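Local coordinates for protein spydx (Streptococcus pyogenes, PDB 2J43) that binds glycogen through paired family 41 carbohydrate-binding modules, the part described here, and as a whole enzyme probably hydrolyses alpha-1,6 linkages in pullulan and glycogen, at residues A[118-122]-A[123-127]; A[174-177]-A[178-181]. All coordinates share one frame; numbering follows the deposited sequence.

Contact 1: A[118-122]-A[123-127]; sequences YHNQS and GHYDN
Asn120 and Tyr125 meet where strand 113-119 ends and the backbone folds back through a loop, with Gly123 at positive phi in the bend. This is the connection to strand 128-134 in the second of two family 41 carbohydrate-binding modules, a beta-sheet fold.

The Asn120 amide reaches across the bend with both its oxygen and its nitrogen. Its ND2 donates to His124 O at 3.0 Å, with an N-H...O angle of 168°. The acceptor lies in the plane of the Asn120 amide, but ND2 stands above the carbonyl plane of His124, not on a lone pair. The other end of the amide, OD1, takes a weak, bent bond from Gly123 N at 2.8 Å. Bonds from both ends, though one is weak, probably limit rotation of the amide. A chi1 of 64° sets CG between the backbone N and the carbonyl carbon and turns the group into the loop.

The Tyr125 ring runs alongside this amide in the opposite direction. The two planes are only 9° apart, and Asn120 CG is 3.7 Å from Tyr125 CE1. At the far end of the ring the hydroxyl lies over one face of the His119 imidazole, toward its rim. Tyr118 packs its CD2 at 3.7 Å from Tyr125 CE1, coming in at the edge of the Tyr125 ring. The Tyr118 hydroxyl itself bonds to Asp206 O.

At the outer end of the loop, Ser122 OG accepts from His124 N at 3.3 Å. Ser122 O sits over one face of the His124 ring. Deeper in, the phenol of Tyr125 reaches the main chain at the end of the strand: Asn120 N donates to Tyr125 OH at 3.1 Å in a nearly straight bond.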
loop_
_atom_site.group_PDB
_atom_site.type_symbol
_atom_site.label_atom_id
_atom_site.label_comp_id
_atom_site.label_asym_id
_atom_site.label_seq_id
_atom_site.Cartn_x
_atom_site.Cartn_y
_atom_site.Cartn_z
ATOM N N TYR A 118 12.816 -0.250 -0.477
ATOM C CA TYR A 118 13.845 0.760 -0.654
ATOM C C TYR A 118 13.988 1.024 -2.128
ATOM O O TYR A 118 14.249 0.093 -2.844
ATOM C CB TYR A 118 15.235 0.287 -0.134
ATOM C CG TYR A 118 16.294 1.328 -0.420
ATOM C CD1 TYR A 118 16.317 2.518 0.311
ATOM C CD2 TYR A 118 17.261 1.149 -1.422
ATOM C CE1 TYR A 118 17.243 3.517 0.036
ATOM C CE2 TYR A 118 18.219 2.135 -1.684
ATOM C CZ TYR A 118 18.192 3.319 -0.960
ATOM O OH TYR A 118 19.133 4.303 -1.217
ATOM N N HIS A 119 13.836 2.282 -2.542
ATOM C CA HIS A 119 13.944 2.717 -3.926
ATOM C C HIS A 119 15.123 3.695 -4.055
ATOM O O HIS A 119 15.335 4.527 -3.159
ATOM C CB HIS A 119 12.627 3.380 -4.380
ATOM C CG HIS A 119 12.531 3.584 -5.869
ATOM N ND1 HIS A 119 13.022 4.697 -6.505
ATOM C CD2 HIS A 119 11.950 2.825 -6.831
ATOM C CE1 HIS A 119 12.815 4.585 -7.807
ATOM N NE2 HIS A 119 12.147 3.473 -8.030
ATOM N N ASN A 120 15.892 3.563 -5.140
ATOM C CA ASN A 120 16.879 4.568 -5.500
ATOM C C ASN A 120 16.735 4.960 -6.971
ATOM O O ASN A 120 15.995 4.320 -7.715
ATOM C CB ASN A 120 18.329 4.153 -5.115
ATOM C CG ASN A 120 18.823 2.915 -5.856
ATOM O OD1 ASN A 120 18.246 2.509 -6.878
ATOM N ND2 ASN A 120 19.933 2.285 -5.325
ATOM N N GLN A 121 17.452 6.020 -7.366
ATOM C CA GLN A 121 17.273 6.626 -8.703
ATOM C C GLN A 121 17.834 5.749 -9.788
ATOM O O GLN A 121 17.259 5.638 -10.876
ATOM C CB GLN A 121 17.995 7.957 -8.760
ATOM C CG GLN A 121 17.497 8.961 -7.787
ATOM C CD GLN A 121 16.052 9.311 -8.025
ATOM O OE1 GLN A 121 15.184 8.966 -7.217
ATOM N NE2 GLN A 121 15.778 9.978 -9.141
ATOM N N SER A 122 18.959 5.099 -9.482
ATOM C CA SER A 122 19.673 4.276 -10.441
ATOM C C SER A 122 19.044 2.916 -10.651
ATOM O O SER A 122 19.245 2.289 -11.679
ATOM C CB SER A 122 21.117 4.094 -9.969
ATOM O OG SER A 122 21.138 3.431 -8.696
ATOM N N GLY A 123 18.282 2.449 -9.660
ATOM C CA GLY A 123 17.743 1.113 -9.699
ATOM C C GLY A 123 18.784 0.008 -9.453
ATOM O O GLY A 123 18.522 -1.157 -9.754
ATOM N N HIS A 124 19.958 0.392 -8.939
ATOM C CA HIS A 124 21.062 -0.527 -8.699
ATOM C C HIS A 124 21.023 -0.953 -7.224
ATOM O O HIS A 124 21.310 -0.148 -6.345
ATOM C CB HIS A 124 22.396 0.171 -8.972
ATOM C CG HIS A 124 22.607 0.573 -10.396
ATOM N ND1 HIS A 124 23.395 1.655 -10.746
ATOM C CD2 HIS A 124 22.152 0.044 -11.553
ATOM C CE1 HIS A 124 23.389 1.791 -12.060
ATOM N NE2 HIS A 124 22.661 0.815 -12.576
ATOM N N TYR A 125 20.616 -2.188 -6.965
ATOM C CA TYR A 125 20.496 -2.664 -5.587
ATOM C C TYR A 125 21.531 -3.741 -5.217
ATOM O O TYR A 125 21.524 -4.233 -4.097
ATOM C CB TYR A 125 19.058 -3.133 -5.350
ATOM C CG TYR A 125 18.024 -2.092 -5.616
ATOM C CD1 TYR A 125 17.778 -1.074 -4.671
ATOM C CD2 TYR A 125 17.271 -2.098 -6.796
ATOM C CE1 TYR A 125 16.828 -0.094 -4.905
ATOM C CE2 TYR A 125 16.339 -1.135 -7.032
ATOM C CZ TYR A 125 16.099 -0.146 -6.091
ATOM O OH TYR A 125 15.170 0.836 -6.365
ATOM N N ASP A 126 22.425 -4.113 -6.141
ATOM C CA ASP A 126 23.443 -5.108 -5.837
ATOM C C ASP A 126 24.260 -4.656 -4.628
ATOM O O ASP A 126 24.708 -3.517 -4.544
ATOM C CB ASP A 126 24.416 -5.313 -7.000
ATOM C CG ASP A 126 23.866 -6.193 -8.111
ATOM O OD1 ASP A 126 22.814 -6.846 -7.932
ATOM O OD2 ASP A 126 24.504 -6.300 -9.196
ATOM N N ASN A 127 24.448 -5.603 -3.717
ATOM C CA ASN A 127 25.268 -5.437 -2.514
ATOM C C ASN A 127 24.738 -4.408 -1.506
ATOM O O ASN A 127 25.437 -4.001 -0.581
ATOM C CB ASN A 127 26.717 -5.180 -2.863
ATOM C CG ASN A 127 27.292 -6.227 -3.812
ATOM O OD1 ASN A 127 27.764 -5.876 -4.907
ATOM N ND2 ASN A 127 27.161 -7.473 -3.470
#

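Contact 2: A[174-177]-A[178-181]; sequences ILDK and SKTG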
loop_
_atom_site.group_PDB
_atom_site.type_symbol
_atom_site.label_atom_id
_atom_site.label_comp_id
_atom_site.label_asym_id
_atom_site.label_seq_id
_atom_site.Cartn_x
_atom_site.Cartn_y
_atom_site.Cartn_z
ATOM N N ILE A 174 19.784 1.395 5.787
ATOM C CA ILE A 174 20.165 0.810 4.485
ATOM C C ILE A 174 21.678 0.943 4.326
ATOM O O ILE A 174 22.234 2.064 4.440
ATOM C CB ILE A 174 19.478 1.499 3.310
ATOM C CG1 ILE A 174 17.968 1.607 3.505
ATOM C CG2 ILE A 174 19.786 0.764 1.986
ATOM C CD1 ILE A 174 17.259 0.264 3.703
ATOM N N LEU A 175 22.332 -0.172 4.020
ATOM C CA LEU A 175 23.790 -0.243 3.875
ATOM C C LEU A 175 24.223 -0.515 2.462
ATOM O O LEU A 175 23.508 -1.176 1.689
ATOM C CB LEU A 175 24.338 -1.370 4.747
ATOM C CG LEU A 175 23.903 -1.408 6.210
ATOM C CD1 LEU A 175 24.655 -2.533 6.961
ATOM C CD2 LEU A 175 24.113 -0.039 6.836
ATOM N N ASP A 176 25.390 0.010 2.110
ATOM C CA ASP A 176 26.033 -0.346 0.872
ATOM C C ASP A 176 27.318 -1.101 1.179
ATOM O O ASP A 176 28.313 -0.522 1.558
ATOM C CB ASP A 176 26.280 0.922 0.056
ATOM C CG ASP A 176 26.895 0.638 -1.287
ATOM O OD1 ASP A 176 27.326 -0.519 -1.518
ATOM O OD2 ASP A 176 27.002 1.554 -2.154
ATOM N N LYS A 177 27.268 -2.414 1.038
ATOM C CA LYS A 177 28.401 -3.285 1.409
ATOM C C LYS A 177 29.601 -3.181 0.456
ATOM O O LYS A 177 30.645 -3.751 0.765
ATOM C CB LYS A 177 27.956 -4.712 1.459
ATOM C CG LYS A 177 26.810 -4.977 2.442
ATOM C CD LYS A 177 26.523 -6.442 2.667
ATOM C CE LYS A 177 26.223 -7.194 1.374
ATOM N NZ LYS A 177 25.945 -8.651 1.572
ATOM N N SER A 178 29.451 -2.484 -0.664
ATOM C CA SER A 178 30.556 -2.261 -1.582
ATOM C C SER A 178 31.517 -1.208 -1.025
ATOM O O SER A 178 32.688 -1.099 -1.449
ATOM C CB SER A 178 30.026 -1.851 -2.946
ATOM O OG SER A 178 29.624 -0.504 -2.966
ATOM N N LYS A 179 31.058 -0.462 -0.021
ATOM C CA LYS A 179 31.854 0.600 0.570
ATOM C C LYS A 179 32.616 0.164 1.807
ATOM O O LYS A 179 32.489 -0.953 2.247
ATOM C CB LYS A 179 30.950 1.781 0.926
ATOM C CG LYS A 179 30.088 2.271 -0.209
ATOM C CD LYS A 179 30.950 2.756 -1.373
ATOM C CE LYS A 179 30.399 3.952 -2.085
ATOM N NZ LYS A 179 29.273 3.596 -2.938
ATOM N N THR A 180 33.439 1.064 2.353
ATOM C CA THR A 180 34.111 0.833 3.639
ATOM C C THR A 180 33.919 2.020 4.610
ATOM O O THR A 180 33.612 3.140 4.201
ATOM C CB THR A 180 35.612 0.594 3.446
ATOM O OG1 THR A 180 36.181 1.782 2.929
ATOM C CG2 THR A 180 35.905 -0.455 2.368
ATOM N N GLY A 181 34.105 1.749 5.894
ATOM C CA GLY A 181 33.957 2.758 6.933
ATOM C C GLY A 181 32.590 3.417 6.929
ATOM O O GLY A 181 31.586 2.736 6.744
#
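The carboxylate of Asp176 meets Ser178 with one oxygen and Lys179 with the other. OD1 accepts twice from Ser178: from OG at 2.7 Å on its syn side and from the backbone N at 3.0 Å on its anti side. Both donors approach from the same face of the carboxylate, well out of its plane. OD2 forms a salt bridge with Lys179 NZ at 3.2 Å. The ammonium group comes from above the carboxylate plane, 45° out of it.

Asp176 has CG anti to the backbone N (chi1 -177°), which carries the carboxylate forward over the residues that follow. The Lys179 chain bends at chi2, chi3 and chi4 and crosses the aspartate at a slant. Its CG packs 3.7 Å from Asp176 CG before the chain curls round to OD2.

The backbone beneath is a type I beta turn from Asp176 to Lys179, closed by Lys179 N donating to Asp176 O at 3.2 Å. Asp176 OD1 with Ser178 N adds an Asx turn at the same place. Together they turn the chain where strand 170-176 leaves the sheet of the second module. Three donors meet the carboxylate and one, Lys179 NZ, is charged, which probably offsets part of its negative charge. The CB of Lys177 points away from the following segment, and its NZ makes a weak hydrogen bond to Asn145 OD1.

In the fold
Contacts 1 and 2 lie at the ends of strands 113-119 and 170-176 in the same sheet, their centres about 13 Å apart. Contact 1 is partly buried: Tyr118 and Tyr125 are buried, while its outer residues are exposed. Contact 2 is a surface turn. Their chemistry follows this. Contact 1 combines aromatic packing with neutral amide and hydroxyl bonds, whereas contact 2 relies on a carboxylate and a salt bridge. They meet through the main chain, where Lys177 N and Asn127 O lie 2.9 Å apart in a probable hydrogen bond. Deeper down, Tyr118 CD1 packs on Ile174 CG1 at 3.7 Å.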